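Local coordinates for SusD-like carbohydrate binding protein BF1063 (PDB 3I4G), which probably binds carbohydrate at the outer membrane as a SusD-family lipoprotein, helping to capture glycans for uptake into the cell, at residues A[139-143]-A[511-516]; A[94-99]-A[132-136]. All blocks are in the same frame, centred on the assembly; numbering follows the deposited sequence.

Contact 1: A[139-143]-A[511-516]; sequences YFKNV and YTWPIP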
loop_
_atom_site.group_PDB
_atom_site.type_symbol
_atom_site.label_atom_id
_atom_site.label_comp_id
_atom_site.label_asym_id
_atom_site.label_seq_id
_atom_site.Cartn_x
_atom_site.Cartn_y
_atom_site.Cartn_z
ATOM N N TYR A 139 0.167 -1.151 13.783
ATOM C CA TYR A 139 0.689 0.180 14.053
ATOM C C TYR A 139 0.484 0.657 15.485
ATOM O O TYR A 139 1.441 1.123 16.115
ATOM C CB TYR A 139 0.077 1.161 13.036
ATOM C CG TYR A 139 0.388 0.784 11.583
ATOM C CD1 TYR A 139 1.699 0.683 11.155
ATOM C CD2 TYR A 139 -0.609 0.533 10.678
ATOM C CE1 TYR A 139 1.988 0.339 9.858
ATOM C CE2 TYR A 139 -0.337 0.199 9.363
ATOM C CZ TYR A 139 0.972 0.122 8.970
ATOM O OH TYR A 139 1.313 -0.181 7.651
ATOM N N PHE A 140 -0.748 0.586 16.003
ATOM C CA PHE A 140 -0.988 0.911 17.408
ATOM C C PHE A 140 -0.617 -0.262 18.339
ATOM O O PHE A 140 -0.296 -0.062 19.505
ATOM C CB PHE A 140 -2.454 1.266 17.628
ATOM C CG PHE A 140 -2.938 2.476 16.882
ATOM C CD1 PHE A 140 -2.702 3.759 17.355
ATOM C CD2 PHE A 140 -3.681 2.340 15.723
ATOM C CE1 PHE A 140 -3.198 4.862 16.712
ATOM C CE2 PHE A 140 -4.159 3.468 15.064
ATOM C CZ PHE A 140 -3.948 4.719 15.606
ATOM N N LYS A 141 -0.725 -1.488 17.829
ATOM C CA LYS A 141 -0.289 -2.729 18.479
ATOM C C LYS A 141 -1.182 -3.228 19.596
ATOM O O LYS A 141 -1.756 -4.301 19.446
ATOM C CB LYS A 141 1.183 -2.650 18.927
ATOM C CG LYS A 141 2.085 -2.369 17.711
ATOM C CD LYS A 141 3.494 -2.679 17.927
ATOM C CE LYS A 141 4.246 -2.451 16.626
ATOM N NZ LYS A 141 5.680 -2.739 16.798
ATOM N N ASN A 142 -1.296 -2.487 20.694
ATOM C CA ASN A 142 -2.054 -2.927 21.868
ATOM C C ASN A 142 -3.273 -2.031 21.932
ATOM O O ASN A 142 -3.165 -0.866 22.255
ATOM C CB ASN A 142 -1.172 -2.816 23.104
ATOM C CG ASN A 142 0.177 -3.452 22.892
ATOM O OD1 ASN A 142 0.285 -4.616 22.520
ATOM N ND2 ASN A 142 1.248 -2.667 23.125
ATOM N N VAL A 143 -4.427 -2.582 21.599
ATOM C CA VAL A 143 -5.661 -1.807 21.455
ATOM C C VAL A 143 -6.842 -2.624 21.946
ATOM O O VAL A 143 -6.746 -3.850 22.115
ATOM C CB VAL A 143 -5.896 -1.391 19.965
ATOM C CG1 VAL A 143 -4.700 -0.544 19.429
ATOM C CG2 VAL A 143 -6.136 -2.599 19.073
ATOM N N TYR A 511 8.287 2.698 16.055
ATOM C CA TYR A 511 7.685 1.434 15.656
ATOM C C TYR A 511 6.250 1.266 16.158
ATOM O O TYR A 511 5.561 0.344 15.717
ATOM C CB TYR A 511 8.556 0.232 16.115
ATOM C CG TYR A 511 9.771 0.073 15.232
ATOM C CD1 TYR A 511 9.629 -0.384 13.937
ATOM C CD2 TYR A 511 11.031 0.327 15.686
ATOM C CE1 TYR A 511 10.713 -0.544 13.124
ATOM C CE2 TYR A 511 12.160 0.178 14.861
ATOM C CZ TYR A 511 11.963 -0.277 13.589
ATOM O OH TYR A 511 13.024 -0.413 12.715
ATOM N N THR A 512 5.792 2.132 17.074
ATOM C CA THR A 512 4.431 2.028 17.593
ATOM C C THR A 512 3.789 3.413 17.561
ATOM O O THR A 512 4.387 4.403 18.045
ATOM C CB THR A 512 4.435 1.522 19.028
ATOM O OG1 THR A 512 5.126 0.268 19.116
ATOM C CG2 THR A 512 3.010 1.272 19.515
ATOM N N TRP A 513 2.587 3.520 17.017
ATOM C CA TRP A 513 1.854 4.780 17.053
ATOM C C TRP A 513 1.189 4.864 18.431
ATOM O O TRP A 513 0.665 3.869 18.906
ATOM C CB TRP A 513 0.760 4.835 16.000
ATOM C CG TRP A 513 1.180 4.714 14.570
ATOM C CD1 TRP A 513 2.436 4.696 14.044
ATOM C CD2 TRP A 513 0.286 4.713 13.458
ATOM N NE1 TRP A 513 2.374 4.606 12.665
ATOM C CE2 TRP A 513 1.057 4.634 12.278
ATOM C CE3 TRP A 513 -1.107 4.787 13.352
ATOM C CZ2 TRP A 513 0.471 4.585 11.026
ATOM C CZ3 TRP A 513 -1.673 4.699 12.145
ATOM C CH2 TRP A 513 -0.899 4.619 10.986
ATOM N N PRO A 514 1.180 6.063 19.055
ATOM C CA PRO A 514 0.480 6.224 20.336
ATOM C C PRO A 514 -1.037 6.161 20.149
ATOM O O PRO A 514 -1.559 6.451 19.069
ATOM C CB PRO A 514 0.887 7.614 20.779
ATOM C CG PRO A 514 1.100 8.349 19.483
ATOM C CD PRO A 514 1.731 7.321 18.550
ATOM N N ILE A 515 -1.751 5.775 21.200
ATOM C CA ILE A 515 -3.173 5.849 21.193
ATOM C C ILE A 515 -3.565 7.325 21.011
ATOM O O ILE A 515 -2.981 8.186 21.653
ATOM C CB ILE A 515 -3.731 5.348 22.547
ATOM C CG1 ILE A 515 -3.378 3.889 22.852
ATOM C CG2 ILE A 515 -5.266 5.508 22.578
ATOM C CD1 ILE A 515 -3.900 2.891 21.864
ATOM N N PRO A 516 -4.544 7.616 20.145
ATOM C CA PRO A 516 -4.889 9.016 19.969
ATOM C C PRO A 516 -5.250 9.706 21.287
ATOM O O PRO A 516 -5.915 9.123 22.140
ATOM C CB PRO A 516 -6.089 8.959 19.019
ATOM C CG PRO A 516 -5.887 7.681 18.252
ATOM C CD PRO A 516 -5.300 6.747 19.239
HETATM O O HOH W 1 -0.212 2.292 20.946
HETATM O O HOH W 2 6.361 -1.932 14.145
#
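An aromatic cluster joins two loops far apart in sequence in this SusD-family fold: the turn that ends helix 116-139 and the segment leading into helix 517-522. Trp513 meets two rings, one with its face and one with its edge. Its six-membered ring makes an offset stack with Tyr139, centroids 4.8 Å apart and planes at 11°. Its edge points at the face of Phe140, centroids 5.2 Å apart. The backbones also meet here: Trp513 N donates a nearly straight hydrogen bond to Tyr139 O at 2.8 Å. Trp513 NE1 bonds to Tyr455, outside both segments. Phe140 CE1 also packs on Pro516 CD at 3.8 Å. Lys141 is the central residue of a classic gamma turn, closed by the 2.9 Å bond from Asn142 N to Phe140 O, which ends the helical path. Lys141 NZ gives a weak 3.3 Å hydrogen bond to Tyr511 O, and a water bridges both atoms. A second water donates to Phe140 O at 2.8 Å and to Trp513 O at 2.7 Å.

Contact 2: A[94-99]-A[132-136]; sequences TSYKRI and QYFYL. With EDO (1,2-ethanediol), chain G.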
loop_
_atom_site.group_PDB
_atom_site.type_symbol
_atom_site.label_atom_id
_atom_site.label_comp_id
_atom_site.label_asym_id
_atom_site.label_seq_id
_atom_site.Cartn_x
_atom_site.Cartn_y
_atom_site.Cartn_z
ATOM N N THR A 94 -11.861 5.510 11.836
ATOM C CA THR A 94 -12.480 4.778 10.739
ATOM C C THR A 94 -12.418 3.275 11.022
ATOM O O THR A 94 -13.372 2.531 10.683
ATOM C CB THR A 94 -11.869 5.107 9.375
ATOM O OG1 THR A 94 -10.484 4.747 9.361
ATOM C CG2 THR A 94 -12.052 6.588 9.040
ATOM N N SER A 95 -11.355 2.802 11.655
ATOM C CA SER A 95 -11.256 1.379 12.011
ATOM C C SER A 95 -12.368 0.977 12.948
ATOM O O SER A 95 -13.090 0.015 12.707
ATOM C CB SER A 95 -9.925 1.073 12.682
ATOM O OG SER A 95 -8.806 1.341 11.820
ATOM N N TYR A 96 -12.490 1.699 14.054
ATOM C CA TYR A 96 -13.482 1.346 15.083
ATOM C C TYR A 96 -14.894 1.602 14.611
ATOM O O TYR A 96 -15.830 0.913 15.056
ATOM C CB TYR A 96 -13.119 2.008 16.434
ATOM C CG TYR A 96 -12.049 1.227 17.161
ATOM C CD1 TYR A 96 -12.329 -0.023 17.687
ATOM C CD2 TYR A 96 -10.748 1.704 17.296
ATOM C CE1 TYR A 96 -11.339 -0.789 18.340
ATOM C CE2 TYR A 96 -9.777 0.988 17.949
ATOM C CZ TYR A 96 -10.073 -0.267 18.474
ATOM O OH TYR A 96 -9.107 -0.990 19.159
ATOM N N LYS A 97 -15.095 2.554 13.718
ATOM C CA LYS A 97 -16.429 2.748 13.122
ATOM C C LYS A 97 -16.800 1.494 12.320
ATOM O O LYS A 97 -17.891 0.940 12.506
ATOM C CB LYS A 97 -16.494 3.986 12.239
ATOM C CG LYS A 97 -17.888 4.357 11.781
ATOM C CD LYS A 97 -17.967 5.769 11.240
ATOM C CE LYS A 97 -19.420 6.196 11.003
ATOM N N ARG A 98 -15.914 1.012 11.445
ATOM C CA ARG A 98 -16.222 -0.169 10.690
ATOM C C ARG A 98 -16.369 -1.382 11.628
ATOM O O ARG A 98 -17.312 -2.156 11.463
ATOM C CB ARG A 98 -15.157 -0.472 9.638
ATOM C CG ARG A 98 -15.453 -1.806 9.029
ATOM C CD ARG A 98 -14.553 -2.240 7.951
ATOM N NE ARG A 98 -14.824 -1.614 6.668
ATOM C CZ ARG A 98 -14.027 -0.752 6.077
ATOM N NH1 ARG A 98 -12.992 -0.249 6.710
ATOM N NH2 ARG A 98 -14.310 -0.341 4.861
ATOM N N ILE A 99 -15.503 -1.521 12.626
ATOM C CA ILE A 99 -15.610 -2.626 13.566
ATOM C C ILE A 99 -16.984 -2.617 14.223
ATOM O O ILE A 99 -17.640 -3.665 14.307
ATOM C CB ILE A 99 -14.484 -2.555 14.602
ATOM C CG1 ILE A 99 -13.137 -2.930 13.945
ATOM C CG2 ILE A 99 -14.784 -3.479 15.823
ATOM C CD1 ILE A 99 -11.924 -2.475 14.775
ATOM N N GLN A 132 -9.499 -4.758 9.970
ATOM C CA GLN A 132 -9.299 -3.545 10.763
ATOM C C GLN A 132 -8.388 -3.816 11.933
ATOM O O GLN A 132 -7.507 -3.012 12.212
ATOM C CB GLN A 132 -10.651 -2.992 11.239
ATOM C CG GLN A 132 -11.651 -2.751 10.117
ATOM C CD GLN A 132 -11.114 -1.853 9.029
ATOM O OE1 GLN A 132 -11.108 -0.633 9.172
ATOM N NE2 GLN A 132 -10.676 -2.455 7.912
ATOM N N TYR A 133 -8.590 -4.935 12.634
ATOM C CA TYR A 133 -7.714 -5.295 13.734
ATOM C C TYR A 133 -6.288 -5.592 13.228
ATOM O O TYR A 133 -5.340 -5.314 13.923
ATOM C CB TYR A 133 -8.302 -6.458 14.549
ATOM C CG TYR A 133 -9.418 -5.985 15.426
ATOM C CD1 TYR A 133 -9.152 -5.149 16.489
ATOM C CD2 TYR A 133 -10.744 -6.326 15.169
ATOM C CE1 TYR A 133 -10.164 -4.675 17.285
ATOM C CE2 TYR A 133 -11.768 -5.883 15.993
ATOM C CZ TYR A 133 -11.462 -5.049 17.035
ATOM O OH TYR A 133 -12.468 -4.532 17.900
ATOM N N PHE A 134 -6.146 -6.149 12.025
ATOM C CA PHE A 134 -4.847 -6.403 11.436
ATOM C C PHE A 134 -4.059 -5.108 11.291
ATOM O O PHE A 134 -2.890 -5.046 11.690
ATOM C CB PHE A 134 -5.025 -7.114 10.067
ATOM C CG PHE A 134 -3.788 -7.091 9.219
ATOM C CD1 PHE A 134 -2.792 -8.026 9.376
ATOM C CD2 PHE A 134 -3.605 -6.091 8.284
ATOM C CE1 PHE A 134 -1.653 -7.967 8.645
ATOM C CE2 PHE A 134 -2.459 -6.029 7.527
ATOM C CZ PHE A 134 -1.482 -6.972 7.724
ATOM N N TYR A 135 -4.676 -4.092 10.743
ATOM C CA TYR A 135 -3.992 -2.814 10.610
ATOM C C TYR A 135 -3.799 -2.095 11.967
ATOM O O TYR A 135 -2.730 -1.571 12.237
ATOM C CB TYR A 135 -4.710 -1.917 9.603
ATOM C CG TYR A 135 -4.666 -2.390 8.184
ATOM C CD1 TYR A 135 -3.487 -2.319 7.459
ATOM C CD2 TYR A 135 -5.789 -2.861 7.539
ATOM C CE1 TYR A 135 -3.442 -2.768 6.152
ATOM C CE2 TYR A 135 -5.749 -3.314 6.249
ATOM C CZ TYR A 135 -4.558 -3.269 5.569
ATOM O OH TYR A 135 -4.515 -3.696 4.262
ATOM N N LEU A 136 -4.805 -2.105 12.836
ATOM C CA LEU A 136 -4.597 -1.549 14.177
ATOM C C LEU A 136 -3.428 -2.205 14.887
ATOM O O LEU A 136 -2.595 -1.543 15.514
ATOM C CB LEU A 136 -5.862 -1.674 14.999
ATOM C CG LEU A 136 -7.056 -0.817 14.596
ATOM C CD1 LEU A 136 -8.278 -1.317 15.323
ATOM C CD2 LEU A 136 -6.787 0.642 14.893
HETATM C C1 EDO G . -12.592 1.529 1.574
HETATM O O1 EDO G . -13.386 1.549 2.789
HETATM C C2 EDO G . -13.250 0.709 0.503
HETATM O O2 EDO G . -13.399 -0.657 0.941
HETATM O O HOH W 3 -10.477 1.967 8.088
#
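A buried polar patch centred on Gln132 lies beside the apolar packing of this antiparallel helix pair. Helices 86-109 and 116-139 form a helical hairpin in the helical N-terminal part of the SusD fold; the pairing is consistent with the TPR-like helix hairpins of this family. The two short segments run at 155° to each other, with their axes 9.9 Å apart at closest approach.

Gln132 points toward helix 86-109 and lies against Ser95, its nearest neighbour by CA position. Gln132 OE1 takes a weak hydrogen bond from Arg98 NH1 at 3.1 Å. A water also donates to Gln132 OE1 and to Thr94 OG1, which bonds to Arg90 O within its own helix as well. The stronger partner of Arg98 is Asp46, through a salt bridge; its guanidinium also bonds to the backbone of Leu31 and Tyr32. Arg98 NH2 reaches O1 of a bound 1,2-ethanediol at 3.0 Å. That molecule probably comes from the crystallisation liquor.

The rest of the interface is apolar and aromatic. Ile99 CG1 rests on Gln132 CB at 3.7 Å. Leu136 CD1 lies over the face of the Tyr96 ring in a CH-pi contact and touches Ile99 CD1 at 3.9 Å. The hydroxyls of Tyr96 and Tyr133 bond to the backbone oxygens of Pro144 and Val146, tying both helices to the loop that follows helix 116-139. Ile99 CD1 completes the packing with a CH-pi contact, 3.7 Å from the centroid of the Tyr133 ring.

Overall arrangement
Contact 2 comes first along the chain and closes before contact 1 opens. Their centres are about 13 Å apart, on the same side of the chain's centre. Helix 116-139 links them: contact 2 pairs it with helix 86-109, and contact 1 starts at its C-terminal end. They also touch directly. Lys141 N lies 3.0 Å from Leu136 O, a probable hydrogen bond, and Val143 CB packs 3.3 Å from Tyr96 OH. Helix 86-109 reaches contact 1 as well, where Trp92 meets Phe140, Ile515 and Pro516. Contact 2 is local, within the N-terminal helices. Contact 1 spans 368 residues and brings the C-terminal segment back onto those helices.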